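Local coordinates for S-M checkpoint control protein rad4 (Schizosaccharomyces pombe, PDB 4BU0) that couples DNA replication to checkpoint control as an essential adaptor, its paired BRCT domains binding phosphorylated Crb2 to establish the DNA damage checkpoint, at residues K159-C164 against L178-F183; C108-G113 against T140-G145. All coordinates share one frame; numbering follows the deposited sequence.

Contact 1. Residues K159-C164 against L178-F183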
loop_
_atom_site.group_PDB
_atom_site.type_symbol
_atom_site.label_atom_id
_atom_site.label_comp_id
_atom_site.label_asym_id
_atom_site.label_seq_id
_atom_site.Cartn_x
_atom_site.Cartn_y
_atom_site.Cartn_z
ATOM N N LYS A 159 -2.418 -15.708 12.562
ATOM C CA LYS A 159 -3.496 -14.875 11.997
ATOM C C LYS A 159 -2.991 -14.039 10.811
ATOM O O LYS A 159 -3.338 -12.862 10.650
ATOM C CB LYS A 159 -4.147 -13.992 13.088
ATOM C CG LYS A 159 -4.795 -14.864 14.179
ATOM C CD LYS A 159 -5.622 -14.074 15.193
ATOM C CE LYS A 159 -5.862 -14.858 16.471
ATOM N NZ LYS A 159 -6.491 -16.194 16.229
ATOM N N ILE A 160 -2.123 -14.674 9.984
ATOM C CA ILE A 160 -1.601 -14.041 8.776
ATOM C C ILE A 160 -2.557 -14.345 7.627
ATOM O O ILE A 160 -3.006 -15.477 7.493
ATOM C CB ILE A 160 -0.183 -14.548 8.477
ATOM C CG1 ILE A 160 0.813 -14.071 9.562
ATOM C CG2 ILE A 160 0.264 -14.141 7.054
ATOM C CD1 ILE A 160 2.154 -14.741 9.497
ATOM N N ASN A 161 -2.851 -13.326 6.796
ATOM C CA ASN A 161 -3.710 -13.505 5.624
ATOM C C ASN A 161 -3.185 -14.608 4.723
ATOM O O ASN A 161 -1.989 -14.583 4.380
ATOM C CB ASN A 161 -3.737 -12.210 4.802
ATOM C CG ASN A 161 -4.270 -10.991 5.495
ATOM O OD1 ASN A 161 -5.160 -11.085 6.363
ATOM N ND2 ASN A 161 -3.747 -9.817 5.119
ATOM N N VAL A 162 -4.065 -15.543 4.326
ATOM C CA VAL A 162 -3.732 -16.596 3.379
ATOM C C VAL A 162 -4.611 -16.350 2.191
ATOM O O VAL A 162 -5.836 -16.365 2.323
ATOM C CB VAL A 162 -3.921 -18.010 3.951
ATOM C CG1 VAL A 162 -3.506 -19.054 2.906
ATOM C CG2 VAL A 162 -3.101 -18.179 5.243
ATOM N N VAL A 163 -3.993 -16.048 1.047
ATOM C CA VAL A 163 -4.757 -15.720 -0.152
ATOM C C VAL A 163 -4.289 -16.534 -1.343
ATOM O O VAL A 163 -3.162 -17.050 -1.364
ATOM C CB VAL A 163 -4.596 -14.206 -0.478
ATOM C CG1 VAL A 163 -5.236 -13.327 0.596
ATOM C CG2 VAL A 163 -3.122 -13.793 -0.691
ATOM N N CYS A 164 -5.152 -16.640 -2.352
ATOM C CA CYS A 164 -4.705 -17.206 -3.618
ATOM C C CYS A 164 -4.016 -16.101 -4.439
ATOM O O CYS A 164 -4.120 -14.904 -4.108
ATOM C CB CYS A 164 -5.837 -17.849 -4.396
ATOM S SG CYS A 164 -7.115 -16.689 -4.864
ATOM N N LEU A 178 -5.760 -5.117 -2.066
ATOM C CA LEU A 178 -7.160 -5.493 -1.838
ATOM C C LEU A 178 -7.274 -6.369 -0.603
ATOM O O LEU A 178 -6.314 -7.023 -0.189
ATOM C CB LEU A 178 -7.749 -6.203 -3.058
ATOM C CG LEU A 178 -7.667 -5.372 -4.340
ATOM C CD1 LEU A 178 -8.164 -6.178 -5.562
ATOM C CD2 LEU A 178 -8.436 -4.050 -4.211
ATOM N N GLU A 179 -8.466 -6.397 -0.003
ATOM C CA GLU A 179 -8.701 -7.137 1.232
ATOM C C GLU A 179 -8.659 -8.644 0.971
ATOM O O GLU A 179 -9.065 -9.125 -0.100
ATOM C CB GLU A 179 -10.012 -6.695 1.893
ATOM C CG GLU A 179 -9.828 -5.346 2.567
ATOM C CD GLU A 179 -11.102 -4.809 3.192
ATOM O OE1 GLU A 179 -11.644 -5.484 4.100
ATOM O OE2 GLU A 179 -11.584 -3.742 2.746
ATOM N N PRO A 180 -8.174 -9.405 1.971
ATOM C CA PRO A 180 -7.910 -10.840 1.753
ATOM C C PRO A 180 -9.138 -11.742 1.700
ATOM O O PRO A 180 -9.053 -12.804 1.090
ATOM C CB PRO A 180 -7.053 -11.220 2.980
ATOM C CG PRO A 180 -7.554 -10.273 4.077
ATOM C CD PRO A 180 -7.697 -8.962 3.301
ATOM N N GLN A 181 -10.249 -11.351 2.343
ATOM C CA GLN A 181 -11.422 -12.241 2.407
ATOM C C GLN A 181 -12.032 -12.498 1.030
ATOM O O GLN A 181 -12.793 -13.458 0.869
ATOM C CB GLN A 181 -12.486 -11.703 3.377
ATOM C CG GLN A 181 -13.098 -10.360 2.995
ATOM C CD GLN A 181 -12.347 -9.152 3.526
ATOM O OE1 GLN A 181 -11.150 -9.216 3.817
ATOM N NE2 GLN A 181 -13.061 -8.030 3.703
ATOM N N TYR A 182 -11.670 -11.685 0.041
ATOM C CA TYR A 182 -12.194 -11.885 -1.313
ATOM C C TYR A 182 -11.363 -12.878 -2.127
ATOM O O TYR A 182 -11.725 -13.204 -3.263
ATOM C CB TYR A 182 -12.269 -10.545 -2.042
ATOM C CG TYR A 182 -13.113 -9.556 -1.278
ATOM C CD1 TYR A 182 -14.479 -9.766 -1.102
ATOM C CD2 TYR A 182 -12.534 -8.463 -0.646
ATOM C CE1 TYR A 182 -15.256 -8.884 -0.356
ATOM C CE2 TYR A 182 -13.303 -7.556 0.079
ATOM C CZ TYR A 182 -14.660 -7.778 0.230
ATOM O OH TYR A 182 -15.421 -6.900 0.951
ATOM N N PHE A 183 -10.241 -13.339 -1.560
ATOM C CA PHE A 183 -9.302 -14.190 -2.272
ATOM C C PHE A 183 -8.929 -15.412 -1.444
ATOM O O PHE A 183 -7.772 -15.819 -1.401
ATOM C CB PHE A 183 -8.032 -13.376 -2.647
ATOM C CG PHE A 183 -8.370 -12.166 -3.489
ATOM C CD1 PHE A 183 -8.654 -12.298 -4.843
ATOM C CD2 PHE A 183 -8.490 -10.906 -2.904
ATOM C CE1 PHE A 183 -9.055 -11.191 -5.594
ATOM C CE2 PHE A 183 -8.856 -9.800 -3.666
ATOM C CZ PHE A 183 -9.127 -9.942 -5.006
HETATM O O HOH W 1 -8.229 -15.051 2.629
#
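Asn161 lays its side-chain amide against the ring of Pro180, beside an outermost strand of the sheet in the second BRCT domain of Rad4. Followed outward, CB of Asn161 lies 3.9 Å from CB of Pro180; CG then comes beside CG and CB of the proline, and OD1 ends 3.4 Å from CG of Pro180, with ND2 a little farther off. A chi1 of -61° sets CG anti to the carbonyl carbon and beside the proline ring; chi2, at -32°, then turns the amide so that OD1 is nearer Pro180 than ND2. Proline suits the place, since its closed ring offers a firm apolar flank without a backbone N-H that would need a partner. An alanine in place of Asn161 would probably leave the CG edge of Pro180 without its cover and open a gap beside it, although the contact at CB would remain.

Val163, two residues on and again directed at the loop, carries the packing further: its CG1 meets CB of Pro180 at 3.7 Å. The beta-branched valine fits a strand and is buried here. Where the loop draws alongside the strand end, Cys164 N donates a hydrogen bond to Phe183 O (2.9 Å, 161° at the hydrogen), and CA of Val163 makes a CA-H...O contact with the same oxygen. Between these two zones a water donates to both Val162 O and Pro180 O, bridging the backbones where they do not bond directly.

The loop is also held by helix 166-174: Phe183 packs on Glu166 and Gln170, and Trp167 NE1 hydrogen-bonds Leu178 O. Strand 161-163 has strand 141-144 as its neighbour, helix 150-157 packs on Val162, and segment 178-183 borders its remaining edge.

Contact 2. Residues C108-G113 against T140-G145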
loop_
_atom_site.group_PDB
_atom_site.type_symbol
_atom_site.label_atom_id
_atom_site.label_comp_id
_atom_site.label_asym_id
_atom_site.label_seq_id
_atom_site.Cartn_x
_atom_site.Cartn_y
_atom_site.Cartn_z
ATOM N N CYS A 108 4.929 -13.861 1.388
ATOM C CA CYS A 108 5.544 -15.189 1.432
ATOM C C CYS A 108 4.704 -16.078 0.541
ATOM O O CYS A 108 3.517 -15.785 0.333
ATOM C CB CYS A 108 5.539 -15.665 2.888
ATOM S SG CYS A 108 6.428 -17.211 3.191
ATOM N N LEU A 109 5.307 -17.145 -0.006
ATOM C CA LEU A 109 4.611 -18.105 -0.876
ATOM C C LEU A 109 4.646 -19.523 -0.314
ATOM O O LEU A 109 5.608 -19.869 0.369
ATOM C CB LEU A 109 5.347 -18.140 -2.266
ATOM C CG LEU A 109 5.629 -16.807 -2.936
ATOM C CD1 LEU A 109 6.251 -17.006 -4.331
ATOM C CD2 LEU A 109 4.350 -15.981 -3.102
ATOM N N THR A 110 3.649 -20.347 -0.634
ATOM C CA THR A 110 3.729 -21.766 -0.289
ATOM C C THR A 110 3.029 -22.599 -1.332
ATOM O O THR A 110 1.997 -22.188 -1.868
ATOM C CB THR A 110 3.180 -22.084 1.123
ATOM O OG1 THR A 110 3.467 -23.454 1.473
ATOM C CG2 THR A 110 1.685 -21.841 1.278
ATOM N N ASN A 111 3.613 -23.775 -1.651
ATOM C CA ASN A 111 2.952 -24.756 -2.532
ATOM C C ASN A 111 2.669 -24.223 -3.930
ATOM O O ASN A 111 1.559 -24.411 -4.463
ATOM C CB ASN A 111 1.637 -25.257 -1.888
ATOM C CG ASN A 111 1.803 -25.942 -0.546
ATOM O OD1 ASN A 111 2.855 -26.487 -0.234
ATOM N ND2 ASN A 111 0.777 -25.852 0.296
ATOM N N ILE A 112 3.647 -23.533 -4.497
ATOM C CA ILE A 112 3.554 -23.011 -5.857
ATOM C C ILE A 112 4.787 -23.509 -6.588
ATOM O O ILE A 112 5.903 -23.370 -6.085
ATOM C CB ILE A 112 3.426 -21.457 -5.904
ATOM C CG1 ILE A 112 2.178 -20.984 -5.135
ATOM C CG2 ILE A 112 3.408 -20.942 -7.365
ATOM C CD1 ILE A 112 2.219 -19.489 -4.777
ATOM N N GLY A 113 4.567 -24.077 -7.767
ATOM C CA GLY A 113 5.653 -24.584 -8.585
ATOM C C GLY A 113 6.307 -23.539 -9.455
ATOM O O GLY A 113 5.832 -22.408 -9.565
ATOM N N THR A 140 2.750 -10.251 5.904
ATOM C CA THR A 140 1.410 -9.694 5.812
ATOM C C THR A 140 0.487 -10.574 4.978
ATOM O O THR A 140 -0.739 -10.568 5.176
ATOM C CB THR A 140 1.442 -8.263 5.249
ATOM O OG1 THR A 140 1.930 -8.260 3.902
ATOM C CG2 THR A 140 2.296 -7.316 6.126
ATOM N N HIS A 141 1.069 -11.272 3.973
ATOM C CA HIS A 141 0.286 -12.118 3.083
ATOM C C HIS A 141 1.036 -13.352 2.736
ATOM O O HIS A 141 2.172 -13.252 2.290
ATOM C CB HIS A 141 -0.053 -11.398 1.752
ATOM C CG HIS A 141 -0.840 -10.129 1.931
ATOM N ND1 HIS A 141 -0.223 -8.946 2.337
ATOM C CD2 HIS A 141 -2.177 -9.913 1.807
ATOM C CE1 HIS A 141 -1.203 -8.035 2.410
ATOM N NE2 HIS A 141 -2.394 -8.577 2.101
ATOM N N LEU A 142 0.391 -14.503 2.908
ATOM C CA LEU A 142 0.931 -15.755 2.416
ATOM C C LEU A 142 0.120 -16.150 1.184
ATOM O O LEU A 142 -1.075 -16.371 1.324
ATOM C CB LEU A 142 0.818 -16.846 3.512
ATOM C CG LEU A 142 1.215 -18.248 3.029
ATOM C CD1 LEU A 142 2.671 -18.318 2.692
ATOM C CD2 LEU A 142 0.846 -19.311 4.082
ATOM N N ILE A 143 0.749 -16.204 0.006
ATOM C CA ILE A 143 0.049 -16.653 -1.199
ATOM C C ILE A 143 0.230 -18.151 -1.259
ATOM O O ILE A 143 1.379 -18.631 -1.320
ATOM C CB ILE A 143 0.600 -15.952 -2.453
ATOM C CG1 ILE A 143 0.416 -14.409 -2.358
ATOM C CG2 ILE A 143 -0.116 -16.539 -3.694
ATOM C CD1 ILE A 143 1.130 -13.661 -3.493
ATOM N N ALA A 144 -0.877 -18.893 -1.242
ATOM C CA ALA A 144 -0.815 -20.342 -1.160
ATOM C C ALA A 144 -1.402 -21.005 -2.385
ATOM O O ALA A 144 -2.437 -20.559 -2.871
ATOM C CB ALA A 144 -1.580 -20.806 0.077
ATOM N N GLY A 145 -0.714 -22.029 -2.891
ATOM C CA GLY A 145 -1.238 -22.804 -4.017
ATOM C C GLY A 145 -2.277 -23.806 -3.545
ATOM O O GLY A 145 -3.204 -24.133 -4.291
#
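Leu109 and Ile143 lie side by side, pointing the same way, each with its gamma carbon (CG of Leu109, chi1 -50°; CG1 of Ile143, -61°) anti to the carbonyl carbon. On the other face, Leu142 has CG anti to its backbone N (173°), near the Thr110 methyl, and CD1 and CD2 go on to meet Cys108 and Thr110 respectively. These are the two central strands of the four-stranded parallel sheet of a BRCT fold, with strand order 2-1-3-4.

Four backbone hydrogen bonds join them in an alternating ladder. Cys108 N donates to His141 O and Ile143 N to Cys108 O; farther along, Thr110 N donates to Ile143 O and Gly145 N to Thr110 O. CA-H...O contacts add to the ladder, as from Leu142 CA to Cys108 O at 3.3 Å.

On the Leu109 and Ile143 face, Leu109 CD2 lies 3.8 Å from Ile143 CB, and Ile112 reaches in from the following turn to place CD1 3.9 Å from Ile143 CG2. Branched aliphatics suit this face, where all three pack on Ile120 of helix 116-126. On the face of Cys108, Thr110, Leu142 and Ala144, Cys108 and Thr110 touch Lys151 and Leu142 touches Ala155 of helix 150-157; three of the four side chains are small, and Leu142 fills in beside them, its CD1 3.9 Å from Cys108 CB. Thr110 serves two ends at once, its OG1 hydrogen-bonding a modified side chain of the bound Crb2 phosphopeptide while its methyl packs inward. Asn111 N binds the same peptide, and Asn111 ND2 is held by the backbone oxygens of Ser148 and Thr146. Just past the strand ends, a CB on Gly145 would clash with Asn111 O, which glycine avoids. Small Ala144 leaves room for the Thr110 methyl, whose CG2 sits 3.6 Å from Ala144 CB.

Contacts 1 and 2 lie in one BRCT domain and share its parallel sheet, their centres about 11 Å apart. Strands 141-144 and 161-163 are neighbours, so the two contacts meet directly: Asn161 O lies 2.8 Å from Leu142 N and Val163 O lies 2.9 Å from Ala144 N, both probable hydrogen bonds. The sheet thus runs from the inner strand pair of contact 2 to strand 161-163 at one border of the sheet, with the loop 178-183 beyond it. The Crb2 phosphopeptide is bound at contact 2, where strand 106-110 ends; contact 1 lies across the intervening strand 141-144 and joins the loop that follows helix 166-174 to that sheet.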